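Local coordinates for cell division protein FtsI/penicillin binding protein 2 (Legionella pneumophila subsp. pneumophila ATCC 43290, PDB 4ZTK) that probably cross-links the peptide stems of peptidoglycan during cell division, as a D,D-transpeptidase of the penicillin-binding protein family, at residues V150-L155 with D161-W166; Y196-L199 with S205-R208; T156-D161 with S211-E216; I86-I91 with N220-M225; T81-I86 with A132-V137. All blocks are in the same frame, centred on the assembly; numbering follows the deposited sequence.

From the N terminus, residues 81-86 at the start of helix 83-92 first meet the junction of helices 127-133 and 136-146 at 132-137, closing contact 5. Contact 4 shares I86 with it and crosses it, running from helix 83-92 to helix 216-231. The long loop closed by contact 4 encloses contacts 1, 2 and 3. Contact 1 is local, folding the loop 161-166 back on helix 148-157. Contact 3 crosses contact 1, with D161 common to both, and ties the end of that helix to the segment 211-216. Nested within contact 3, contact 2 packs helix 189-200 against the turn between strands 204-205 and 211-212.

Contact 1 of 5, residues V150-L155 with D161-W166; sequences VIRKKL and DMNSWW
The chain leaves helix 148-157 and turns back beside it, bringing the CA atoms of R152 and M162 to 5.9 Å. R152 supplies much of the contact. Its chain bends at chi3 (64°) and runs over one face of the W166 indole: CD lies above the six-membered ring, 3.7 Å from its centroid, and CZ stands above the five-membered ring, 4.3 Å from its centroid. The guanidinium and indole planes are 28° apart, giving a cation-pi stack that continues a CH-pi contact. R152 NH2 also approaches the backbone oxygen M162 O to 2.7 Å. The M162 side chain, a selenomethionine, heads the other way beside R152 and folds at chi2 and chi3 toward the apolar side of the helix, where its CE rests 3.8 Å from L155 CD2 and more loosely beside I151 CG2. The loop is shaped from within by an Asx motif, which includes an Asx turn through N163 N: D161 OD1 accepts from both N163 N and S164 N, each bond 2.8 Å long. Beyond the contact, I151 and L155 pack on I86 of helix 83-92, I151 also touches L176 of helix 172-181, and W166 bridges Q175 of that helix and V148.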
# COMPACT_ATOMS: atom_id res chain seq x y z
N VAL A 150 10.30 11.46 -15.56
CA VAL A 150 9.95 11.85 -14.20
C VAL A 150 9.37 10.68 -13.42
O VAL A 150 9.80 10.40 -12.29
CB VAL A 150 8.94 13.03 -14.19
CG1 VAL A 150 8.42 13.28 -12.78
CG2 VAL A 150 9.58 14.28 -14.77
N ILE A 151 8.41 9.99 -14.01
CA ILE A 151 7.71 8.90 -13.33
C ILE A 151 8.61 7.68 -13.11
O ILE A 151 8.66 7.13 -12.01
CB ILE A 151 6.42 8.49 -14.07
CG1 ILE A 151 5.40 9.63 -14.02
CG2 ILE A 151 5.83 7.22 -13.46
CD1 ILE A 151 4.90 9.96 -12.60
N ARG A 152 9.31 7.24 -14.15
CA ARG A 152 10.17 6.06 -14.02
C ARG A 152 11.30 6.27 -13.01
O ARG A 152 11.56 5.41 -12.18
CB ARG A 152 10.74 5.64 -15.37
CG ARG A 152 9.75 4.95 -16.28
CD ARG A 152 10.49 4.23 -17.41
NE ARG A 152 11.34 3.16 -16.89
CZ ARG A 152 12.22 2.48 -17.62
NH1 ARG A 152 12.37 2.76 -18.90
NH2 ARG A 152 12.95 1.53 -17.06
N LYS A 153 11.95 7.43 -13.08
CA LYS A 153 13.07 7.73 -12.19
C LYS A 153 12.62 7.85 -10.73
O LYS A 153 13.21 7.24 -9.84
CB LYS A 153 13.77 9.02 -12.62
CG LYS A 153 14.74 9.57 -11.58
CD LYS A 153 15.53 10.74 -12.13
CE LYS A 153 16.40 11.37 -11.06
NZ LYS A 153 15.59 11.87 -9.91
N LYS A 154 11.58 8.63 -10.49
CA LYS A 154 11.14 8.87 -9.13
C LYS A 154 10.55 7.62 -8.48
O LYS A 154 10.79 7.35 -7.31
CB LYS A 154 10.16 10.05 -9.05
CG LYS A 154 9.80 10.47 -7.62
CD LYS A 154 11.04 10.84 -6.81
CE LYS A 154 11.75 12.04 -7.42
NZ LYS A 154 13.04 12.30 -6.72
N LEU A 155 9.79 6.83 -9.25
CA LEU A 155 9.23 5.60 -8.69
C LEU A 155 10.33 4.56 -8.43
O LEU A 155 10.23 3.78 -7.48
CB LEU A 155 8.13 5.02 -9.58
CG LEU A 155 6.71 5.37 -9.10
CD1 LEU A 155 6.48 6.88 -9.10
CD2 LEU A 155 5.66 4.66 -9.93
N ASP A 161 10.15 -1.40 -9.11
CA ASP A 161 10.71 -1.93 -10.34
C ASP A 161 10.00 -1.32 -11.54
O ASP A 161 8.88 -1.68 -11.86
CB ASP A 161 10.55 -3.45 -10.36
CG ASP A 161 11.11 -4.11 -11.61
OD1 ASP A 161 11.53 -3.42 -12.56
OD2 ASP A 161 11.13 -5.36 -11.63
N MSE A 162 10.67 -0.39 -12.22
CA MSE A 162 10.12 0.22 -13.42
C MSE A 162 10.85 -0.30 -14.65
O MSE A 162 10.92 0.38 -15.68
CB MSE A 162 10.22 1.74 -13.33
CG MSE A 162 9.65 2.30 -12.04
SE MSE A 162 7.73 1.94 -11.86
CE MSE A 162 7.08 3.23 -13.17
N ASN A 163 11.39 -1.51 -14.54
CA ASN A 163 12.17 -2.09 -15.63
C ASN A 163 11.64 -3.43 -16.15
O ASN A 163 11.54 -3.61 -17.35
CB ASN A 163 13.64 -2.23 -15.21
CG ASN A 163 14.41 -0.93 -15.35
OD1 ASN A 163 14.34 -0.06 -14.49
ND2 ASN A 163 15.16 -0.81 -16.45
N SER A 164 11.31 -4.34 -15.24
CA SER A 164 10.87 -5.68 -15.63
C SER A 164 9.71 -5.64 -16.60
O SER A 164 9.84 -6.03 -17.76
CB SER A 164 10.46 -6.49 -14.40
OG SER A 164 11.55 -6.67 -13.53
N TRP A 165 8.56 -5.18 -16.11
CA TRP A 165 7.35 -5.11 -16.92
C TRP A 165 7.29 -3.79 -17.69
O TRP A 165 6.46 -2.93 -17.38
CB TRP A 165 6.11 -5.28 -16.02
CG TRP A 165 6.06 -6.60 -15.26
CD1 TRP A 165 6.87 -7.69 -15.45
CD2 TRP A 165 5.15 -6.95 -14.20
NE1 TRP A 165 6.52 -8.69 -14.58
CE2 TRP A 165 5.47 -8.27 -13.80
CE3 TRP A 165 4.11 -6.28 -13.55
CZ2 TRP A 165 4.78 -8.93 -12.79
CZ3 TRP A 165 3.42 -6.95 -12.54
CH2 TRP A 165 3.76 -8.25 -12.17
N TRP A 166 8.16 -3.64 -18.68
CA TRP A 166 8.21 -2.42 -19.49
C TRP A 166 8.61 -2.71 -20.93
O TRP A 166 9.64 -3.34 -21.19
CB TRP A 166 9.16 -1.40 -18.86
CG TRP A 166 9.03 -0.02 -19.46
CD1 TRP A 166 9.62 0.45 -20.60
CD2 TRP A 166 8.27 1.08 -18.94
NE1 TRP A 166 9.27 1.76 -20.82
CE2 TRP A 166 8.44 2.17 -19.82
CE3 TRP A 166 7.45 1.24 -17.81
CZ2 TRP A 166 7.82 3.40 -19.61
CZ3 TRP A 166 6.84 2.47 -17.60
CH2 TRP A 166 7.03 3.54 -18.50

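Contact 2 of 5, residues Y196-L199 with S205-R208; sequences YAIL and SFDR
The phenyl ring of F206 meets helix 189-200 with its far end, the CE2 and CZ atoms. The carbonyl carbon of A197 lies at the ring edge, in its plane, and D207 OD1, from the same turn as F206, is also at the edge. Two aliphatic groups approach obliquely: A197 CB is 3.7 Å from F206 CZ, and I198 CG1 is 3.8 Å from the same atom, with the I198 chain crossing the phenylalanine at about a right angle. The chi1 of F206, 28°, lies away from a staggered value, and with it the ring reaches the helix. Farther along I198, the extended outer torsion (chi2 -180°) carries CD1 away from the ring toward S205, where it rests 3.9 Å from OG. The turn itself is closed by R208 N bonding to S205 O at 2.9 Å, and S205 pairs through its backbone with S211, so F206 projects from the connection of a small hairpin. I198 also touches F158, and A197 reaches V275 of the main sheet. No hydrogen bond crosses the contact; it rests on van der Waals packing and the burial of largely apolar groups.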
# COMPACT_ATOMS: atom_id res chain seq x y z
N TYR A 196 6.32 2.45 1.25
CA TYR A 196 5.50 3.25 2.15
C TYR A 196 6.29 3.75 3.36
O TYR A 196 6.02 4.83 3.89
CB TYR A 196 4.23 2.49 2.57
CG TYR A 196 3.10 2.74 1.60
CD1 TYR A 196 2.95 1.97 0.46
CD2 TYR A 196 2.21 3.78 1.80
CE1 TYR A 196 1.93 2.21 -0.45
CE2 TYR A 196 1.19 4.03 0.90
CZ TYR A 196 1.06 3.25 -0.22
OH TYR A 196 0.05 3.49 -1.11
N ALA A 197 7.30 2.98 3.77
CA ALA A 197 8.15 3.40 4.88
C ALA A 197 8.88 4.69 4.55
O ALA A 197 9.14 5.51 5.43
CB ALA A 197 9.13 2.30 5.25
N ILE A 198 9.18 4.89 3.27
CA ILE A 198 9.84 6.12 2.84
C ILE A 198 8.94 7.34 3.10
O ILE A 198 9.40 8.36 3.61
CB ILE A 198 10.24 6.06 1.35
CG1 ILE A 198 11.31 4.97 1.15
CG2 ILE A 198 10.77 7.41 0.88
CD1 ILE A 198 11.79 4.82 -0.28
N LEU A 199 7.66 7.21 2.77
CA LEU A 199 6.70 8.28 3.02
C LEU A 199 6.55 8.53 4.51
O LEU A 199 6.44 9.67 4.95
CB LEU A 199 5.34 7.94 2.41
CG LEU A 199 5.30 7.69 0.90
CD1 LEU A 199 3.90 7.26 0.48
CD2 LEU A 199 5.74 8.93 0.13
N SER A 205 14.86 8.19 2.37
CA SER A 205 15.11 6.77 2.19
C SER A 205 16.33 6.29 2.96
O SER A 205 17.47 6.56 2.58
CB SER A 205 15.27 6.41 0.72
OG SER A 205 15.57 5.03 0.60
N PHE A 206 16.06 5.58 4.05
CA PHE A 206 17.02 4.83 4.84
C PHE A 206 18.06 4.09 3.99
O PHE A 206 19.26 4.25 4.18
CB PHE A 206 16.25 3.83 5.70
CG PHE A 206 14.94 3.41 5.07
CD1 PHE A 206 14.89 2.33 4.19
CD2 PHE A 206 13.77 4.10 5.33
CE1 PHE A 206 13.70 1.96 3.60
CE2 PHE A 206 12.59 3.73 4.75
CZ PHE A 206 12.55 2.65 3.89
N ASP A 207 17.57 3.28 3.05
CA ASP A 207 18.42 2.46 2.19
C ASP A 207 19.39 3.29 1.34
O ASP A 207 20.38 2.76 0.82
CB ASP A 207 17.57 1.55 1.29
CG ASP A 207 16.80 0.50 2.08
OD1 ASP A 207 17.23 0.17 3.21
OD2 ASP A 207 15.78 -0.00 1.57
N ARG A 208 19.09 4.57 1.18
CA ARG A 208 19.98 5.48 0.48
C ARG A 208 20.66 6.46 1.44
O ARG A 208 20.84 7.63 1.12
CB ARG A 208 19.23 6.25 -0.61
CG ARG A 208 18.99 5.45 -1.88
CD ARG A 208 18.47 6.35 -2.98
NE ARG A 208 19.29 7.55 -3.12
CZ ARG A 208 18.97 8.59 -3.88
NH1 ARG A 208 19.78 9.64 -3.94
NH2 ARG A 208 17.84 8.59 -4.57

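Contact 3 of 5, residues T156-D161 with S211-E216; sequences TEFGFD and SAIISE
F158 and I213 run antiparallel to one another, with the phenyl face turned to the isoleucine. I213 CG2 sits over the middle of that face, 3.9 Å from the ring centroid and only 9° off the normal, a well-centred CH-pi contact. The methyl is placed there because it takes the position anti to the backbone N, leaving CG1 beside that N and CD1 near the main-chain oxygen of the helix, 3.9 Å from E157 O. I214 meets the same phenyl differently. Its chain crosses F158 at about a right angle, and its CG2 touches the ring end obliquely, 3.7 Å from F158 CZ; with chi1 at 55° it is CG1 that occupies the crowded position between the backbone N and the carbonyl carbon. E157 leans toward I213 through its aliphatic part, CB lying 4.1 Å from I213 CG2. The carboxylate is engaged elsewhere, in salt bridges with K153 and K154, and K154 NZ also bonds to I213 O, adding a polar tie at the border of this apolar patch. F158 is further enclosed by I198 and L199 of helix 189-200 and meets the F85 ring edge to face. The helix ends here in a Schellman motif: G159, at phi 100°, leaves the helical path, while G159 N bonds to T156 O at 2.9 Å and F160 N to L155 O at 3.0 Å. The arrangement thus joins a Schellman-terminated helix, through a buried phenylalanine, to the chain entering helix 216-231, with S215 at its N-cap position.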
# COMPACT_ATOMS: atom_id res chain seq x y z
N THR A 156 11.36 4.57 -9.26
CA THR A 156 12.51 3.70 -9.05
C THR A 156 13.18 4.06 -7.73
O THR A 156 13.54 3.19 -6.94
CB THR A 156 13.51 3.77 -10.22
OG1 THR A 156 12.93 3.16 -11.38
CG2 THR A 156 14.82 3.06 -9.88
N GLU A 157 13.34 5.36 -7.50
CA GLU A 157 13.91 5.85 -6.25
C GLU A 157 13.08 5.48 -5.02
O GLU A 157 13.62 5.39 -3.92
CB GLU A 157 14.12 7.36 -6.32
CG GLU A 157 15.25 7.77 -7.25
CD GLU A 157 15.42 9.27 -7.35
OE1 GLU A 157 16.26 9.72 -8.16
OE2 GLU A 157 14.70 10.00 -6.64
N PHE A 158 11.77 5.29 -5.20
CA PHE A 158 10.90 4.84 -4.12
C PHE A 158 10.98 3.33 -3.89
O PHE A 158 10.32 2.81 -2.98
CB PHE A 158 9.44 5.23 -4.38
CG PHE A 158 9.09 6.61 -3.90
CD1 PHE A 158 9.06 6.90 -2.55
CD2 PHE A 158 8.76 7.61 -4.81
CE1 PHE A 158 8.72 8.17 -2.10
CE2 PHE A 158 8.42 8.88 -4.36
CZ PHE A 158 8.40 9.16 -3.01
N GLY A 159 11.75 2.63 -4.71
CA GLY A 159 11.93 1.20 -4.55
C GLY A 159 11.07 0.36 -5.48
O GLY A 159 10.97 -0.85 -5.31
N PHE A 160 10.45 1.00 -6.47
CA PHE A 160 9.63 0.27 -7.43
C PHE A 160 10.43 -0.19 -8.66
O PHE A 160 11.27 0.55 -9.18
CB PHE A 160 8.42 1.10 -7.87
CG PHE A 160 7.42 1.32 -6.79
CD1 PHE A 160 6.48 0.35 -6.49
CD2 PHE A 160 7.42 2.50 -6.05
CE1 PHE A 160 5.54 0.55 -5.48
CE2 PHE A 160 6.49 2.70 -5.04
CZ PHE A 160 5.55 1.73 -4.75
N ASP A 161 10.15 -1.40 -9.11
CA ASP A 161 10.71 -1.93 -10.34
C ASP A 161 10.00 -1.32 -11.54
O ASP A 161 8.88 -1.68 -11.86
CB ASP A 161 10.55 -3.45 -10.36
CG ASP A 161 11.11 -4.11 -11.61
OD1 ASP A 161 11.53 -3.42 -12.56
OD2 ASP A 161 11.13 -5.36 -11.63
N SER A 211 18.64 9.69 2.43
CA SER A 211 18.54 10.77 1.46
C SER A 211 17.08 11.14 1.22
O SER A 211 16.20 10.29 1.26
CB SER A 211 19.19 10.36 0.13
OG SER A 211 20.57 10.12 0.30
N ALA A 212 16.83 12.43 0.98
CA ALA A 212 15.49 12.89 0.68
C ALA A 212 15.09 12.48 -0.73
O ALA A 212 15.70 12.92 -1.71
CB ALA A 212 15.40 14.41 0.83
N ILE A 213 14.08 11.62 -0.84
CA ILE A 213 13.56 11.21 -2.14
C ILE A 213 12.64 12.29 -2.69
O ILE A 213 12.65 12.58 -3.88
CB ILE A 213 12.81 9.87 -2.04
CG1 ILE A 213 13.75 8.78 -1.52
CG2 ILE A 213 12.25 9.46 -3.40
CD1 ILE A 213 15.05 8.68 -2.30
N ILE A 214 11.83 12.88 -1.81
CA ILE A 214 11.01 14.03 -2.19
C ILE A 214 11.19 15.16 -1.18
O ILE A 214 11.63 14.93 -0.05
CB ILE A 214 9.52 13.66 -2.32
CG1 ILE A 214 9.01 13.01 -1.04
CG2 ILE A 214 9.30 12.75 -3.52
CD1 ILE A 214 7.48 12.78 -1.03
N SER A 215 10.85 16.38 -1.59
CA SER A 215 11.02 17.55 -0.74
C SER A 215 10.13 17.50 0.50
O SER A 215 9.22 16.67 0.59
CB SER A 215 10.68 18.82 -1.52
OG SER A 215 9.29 18.89 -1.79
N GLU A 216 10.39 18.39 1.45
CA GLU A 216 9.58 18.47 2.66
C GLU A 216 8.16 18.89 2.31
O GLU A 216 7.19 18.35 2.85
CB GLU A 216 10.19 19.46 3.65
CG GLU A 216 11.53 19.03 4.20
CD GLU A 216 12.06 19.99 5.26
OE1 GLU A 216 11.40 21.03 5.49
OE2 GLU A 216 13.12 19.71 5.85

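Contact 4 of 5, residues I86-I91 with N220-M225; sequences IAAAAI and NSINHM
With CG1 anti to its carbonyl carbon (chi1 -67°) and the outer torsion bent to -58°, I222 aims CD1 at the backbone of helix 83-92 between A87 and A88. This is helix-to-helix packing within the helical part of the transpeptidase domain, a fold shared with the beta-lactamase clan; the first turn of helix 83-92 carries the lysine of the probable SxxK motif. The two alanines keep the surface of that helix low, and the isoleucine from helix 216-231 fits against it closely: the CA atoms of A88 and I222 are 6.5 Å apart. A88 CB lies 3.9 Å from both I222 CG1 and I222 CD1, and A87 CB touches the same terminal methyl, 4.1 Å from I222 CD1. On the flanks, I91, S221 and M225, the last a selenomethionine, face across the interface and bury some surface without coming into direct contact. Helix 83-92 is enclosed on other sides as well. I86 packs on L139 and V142 of helix 136-146, and A87 and I91 reach L127 of helix 127-133, which M225 also touches. No polar bond crosses between the segments. The I222 terminal methyl instead lies against main-chain atoms, its CD1 3.6 Å from A88 N and 3.7 Å from P84 O.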
# COMPACT_ATOMS: atom_id res chain seq x y z
N ILE A 86 2.87 8.17 -7.56
CA ILE A 86 2.63 8.89 -8.81
C ILE A 86 2.42 10.37 -8.50
O ILE A 86 3.03 11.23 -9.12
CB ILE A 86 1.39 8.36 -9.55
CG1 ILE A 86 1.62 6.93 -10.04
CG2 ILE A 86 1.04 9.26 -10.73
CD1 ILE A 86 2.69 6.80 -11.10
N ALA A 87 1.56 10.64 -7.52
CA ALA A 87 1.28 12.00 -7.10
C ALA A 87 2.53 12.70 -6.58
O ALA A 87 2.77 13.86 -6.89
CB ALA A 87 0.18 12.03 -6.05
N ALA A 88 3.31 11.99 -5.77
CA ALA A 88 4.52 12.54 -5.18
C ALA A 88 5.51 12.96 -6.26
O ALA A 88 6.07 14.05 -6.22
CB ALA A 88 5.17 11.52 -4.25
N ALA A 89 5.71 12.08 -7.24
CA ALA A 89 6.62 12.36 -8.35
C ALA A 89 6.18 13.60 -9.12
O ALA A 89 7.00 14.43 -9.49
CB ALA A 89 6.69 11.16 -9.28
N ALA A 90 4.87 13.72 -9.35
CA ALA A 90 4.33 14.84 -10.12
C ALA A 90 4.43 16.15 -9.35
O ALA A 90 4.80 17.18 -9.91
CB ALA A 90 2.89 14.56 -10.49
N ILE A 91 4.07 16.10 -8.07
CA ILE A 91 4.12 17.27 -7.19
C ILE A 91 5.56 17.75 -7.00
O ILE A 91 5.83 18.94 -6.95
CB ILE A 91 3.50 16.95 -5.81
CG1 ILE A 91 1.99 16.75 -5.93
CG2 ILE A 91 3.79 18.06 -4.81
CD1 ILE A 91 1.29 17.90 -6.59
N ASN A 220 4.83 16.78 3.04
CA ASN A 220 3.69 17.31 3.78
C ASN A 220 2.39 17.19 3.01
O ASN A 220 1.37 16.76 3.57
CB ASN A 220 3.94 18.77 4.18
CG ASN A 220 4.94 18.90 5.31
OD1 ASN A 220 5.19 17.94 6.04
ND2 ASN A 220 5.51 20.09 5.46
N SER A 221 2.41 17.53 1.73
CA SER A 221 1.23 17.40 0.88
C SER A 221 0.77 15.95 0.78
O SER A 221 -0.41 15.66 0.93
CB SER A 221 1.50 17.94 -0.53
OG SER A 221 1.87 19.30 -0.48
N ILE A 222 1.71 15.05 0.52
CA ILE A 222 1.37 13.64 0.35
C ILE A 222 0.76 13.07 1.62
O ILE A 222 -0.27 12.38 1.59
CB ILE A 222 2.59 12.81 -0.06
CG1 ILE A 222 3.07 13.20 -1.47
CG2 ILE A 222 2.27 11.32 -0.01
CD1 ILE A 222 2.00 13.05 -2.56
N ASN A 223 1.38 13.37 2.76
CA ASN A 223 0.86 12.91 4.04
C ASN A 223 -0.55 13.44 4.28
O ASN A 223 -1.43 12.71 4.74
CB ASN A 223 1.80 13.31 5.18
CG ASN A 223 1.30 12.84 6.53
OD1 ASN A 223 1.33 11.65 6.83
ND2 ASN A 223 0.83 13.77 7.35
N HIS A 224 -0.78 14.71 3.96
CA HIS A 224 -2.10 15.31 4.09
C HIS A 224 -3.11 14.57 3.20
O HIS A 224 -4.24 14.30 3.62
CB HIS A 224 -2.06 16.79 3.72
CG HIS A 224 -3.38 17.49 3.83
ND1 HIS A 224 -3.94 17.83 5.05
CD2 HIS A 224 -4.25 17.91 2.88
CE1 HIS A 224 -5.10 18.43 4.84
NE2 HIS A 224 -5.31 18.49 3.54
N MSE A 225 -2.69 14.24 1.99
CA MSE A 225 -3.54 13.52 1.06
C MSE A 225 -3.87 12.12 1.55
O MSE A 225 -5.00 11.64 1.38
CB MSE A 225 -2.89 13.44 -0.33
CG MSE A 225 -2.87 14.77 -1.07
SE MSE A 225 -2.20 14.59 -2.90
CE MSE A 225 -2.42 16.44 -3.48

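Contact 5 of 5, residues T81-I86 with A132-V137; sequences TIKPFI and AKSINV
K83 NZ donates to N136 OD1 at 2.8 Å, and the same nitrogen is also bonded to S80 OG and, weakly, to A180 O. Toward N136 the donor is tilted 26° from the carbonyl plane, with a C=O...N angle of 150°. The lysine is extended from CA to CE and then turns at its last torsion (chi4 61°), which swings NZ to the asparagine as the two side chains cross at about a right angle. On the way, K83 CD passes S134 OG at 3.7 Å, a contact of van der Waals type; the hydroxyl has its polar partners in K248 NZ and a bound buffer molecule, CHES, probably from the crystallisation liquor. S134, with positive phi, is the residue that ends helix 127-133 in a Schellman motif, and I135 follows at the N-cap position of helix 136-146. S80 and K83, S134 and N136, and K248 fit the SxxK, SxN and KTG motifs of penicillin-binding proteins, consistent with an active-site cleft. The bonds to N136 and S80 probably hold the K83 amine in place, whereas S134 meets both lysines differently, packing on the methylenes of K83 and hydrogen-bonding to K248.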
# COMPACT_ATOMS: atom_id res chain seq x y z
N THR A 81 -2.43 1.33 -4.70
CA THR A 81 -1.48 1.74 -3.66
C THR A 81 -0.24 2.41 -4.27
O THR A 81 0.56 2.98 -3.54
CB THR A 81 -1.06 0.57 -2.72
OG1 THR A 81 -0.37 -0.44 -3.47
CG2 THR A 81 -2.28 -0.04 -2.04
N ILE A 82 -0.11 2.35 -5.60
CA ILE A 82 0.96 3.09 -6.29
C ILE A 82 0.64 4.59 -6.38
O ILE A 82 1.54 5.41 -6.51
CB ILE A 82 1.20 2.56 -7.72
CG1 ILE A 82 2.54 3.06 -8.27
CG2 ILE A 82 0.10 3.00 -8.69
CD1 ILE A 82 3.71 2.63 -7.48
N LYS A 83 -0.65 4.93 -6.34
CA LYS A 83 -1.11 6.29 -6.61
C LYS A 83 -0.42 7.41 -5.81
O LYS A 83 -0.10 8.45 -6.39
CB LYS A 83 -2.64 6.39 -6.50
CG LYS A 83 -3.40 5.78 -7.69
CD LYS A 83 -4.91 5.84 -7.48
CE LYS A 83 -5.67 5.59 -8.79
NZ LYS A 83 -5.39 4.25 -9.38
N PRO A 84 -0.21 7.21 -4.49
CA PRO A 84 0.51 8.25 -3.74
C PRO A 84 1.89 8.58 -4.30
O PRO A 84 2.31 9.73 -4.22
CB PRO A 84 0.65 7.63 -2.34
CG PRO A 84 -0.53 6.74 -2.22
CD PRO A 84 -0.73 6.16 -3.60
N PHE A 85 2.57 7.58 -4.85
CA PHE A 85 3.91 7.79 -5.39
C PHE A 85 3.88 8.48 -6.75
O PHE A 85 4.76 9.29 -7.07
CB PHE A 85 4.67 6.46 -5.46
CG PHE A 85 4.76 5.76 -4.13
CD1 PHE A 85 5.77 6.07 -3.24
CD2 PHE A 85 3.82 4.80 -3.77
CE1 PHE A 85 5.85 5.43 -2.00
CE2 PHE A 85 3.89 4.16 -2.54
CZ PHE A 85 4.92 4.48 -1.65
N ILE A 86 2.87 8.17 -7.56
CA ILE A 86 2.63 8.89 -8.81
C ILE A 86 2.42 10.37 -8.50
O ILE A 86 3.03 11.23 -9.12
CB ILE A 86 1.39 8.36 -9.55
CG1 ILE A 86 1.62 6.93 -10.04
CG2 ILE A 86 1.04 9.26 -10.73
CD1 ILE A 86 2.69 6.80 -11.10
N ALA A 132 -8.00 10.53 -2.59
CA ALA A 132 -9.00 10.13 -1.58
C ALA A 132 -10.05 9.19 -2.15
O ALA A 132 -10.38 8.17 -1.54
CB ALA A 132 -9.67 11.37 -0.97
N LYS A 133 -10.59 9.53 -3.31
CA LYS A 133 -11.62 8.71 -3.93
C LYS A 133 -11.03 7.67 -4.87
O LYS A 133 -11.74 6.82 -5.39
CB LYS A 133 -12.63 9.60 -4.66
CG LYS A 133 -13.58 10.33 -3.73
CD LYS A 133 -13.78 11.77 -4.15
CE LYS A 133 -14.58 11.88 -5.44
NZ LYS A 133 -16.00 11.47 -5.27
N SER A 134 -9.71 7.74 -5.06
CA SER A 134 -8.98 6.81 -5.93
C SER A 134 -9.49 6.86 -7.37
O SER A 134 -9.88 5.84 -7.94
CB SER A 134 -9.04 5.39 -5.37
OG SER A 134 -7.96 4.62 -5.86
N ILE A 135 -9.47 8.05 -7.95
CA ILE A 135 -10.00 8.28 -9.29
C ILE A 135 -8.95 7.97 -10.36
O ILE A 135 -7.99 8.72 -10.54
CB ILE A 135 -10.51 9.72 -9.44
CG1 ILE A 135 -11.53 10.02 -8.34
CG2 ILE A 135 -11.13 9.94 -10.83
CD1 ILE A 135 -12.24 11.34 -8.50
N ASN A 136 -9.15 6.86 -11.07
CA ASN A 136 -8.17 6.35 -12.03
C ASN A 136 -7.82 7.33 -13.15
O ASN A 136 -6.64 7.57 -13.41
CB ASN A 136 -8.65 5.03 -12.63
CG ASN A 136 -8.61 3.88 -11.63
OD1 ASN A 136 -7.92 3.95 -10.61
ND2 ASN A 136 -9.35 2.82 -11.92
N VAL A 137 -8.83 7.86 -13.83
CA VAL A 137 -8.59 8.73 -14.98
C VAL A 137 -7.73 9.94 -14.60
O VAL A 137 -6.84 10.34 -15.35
CB VAL A 137 -9.91 9.17 -15.66
CG1 VAL A 137 -9.66 10.26 -16.70
CG2 VAL A 137 -10.59 7.98 -16.30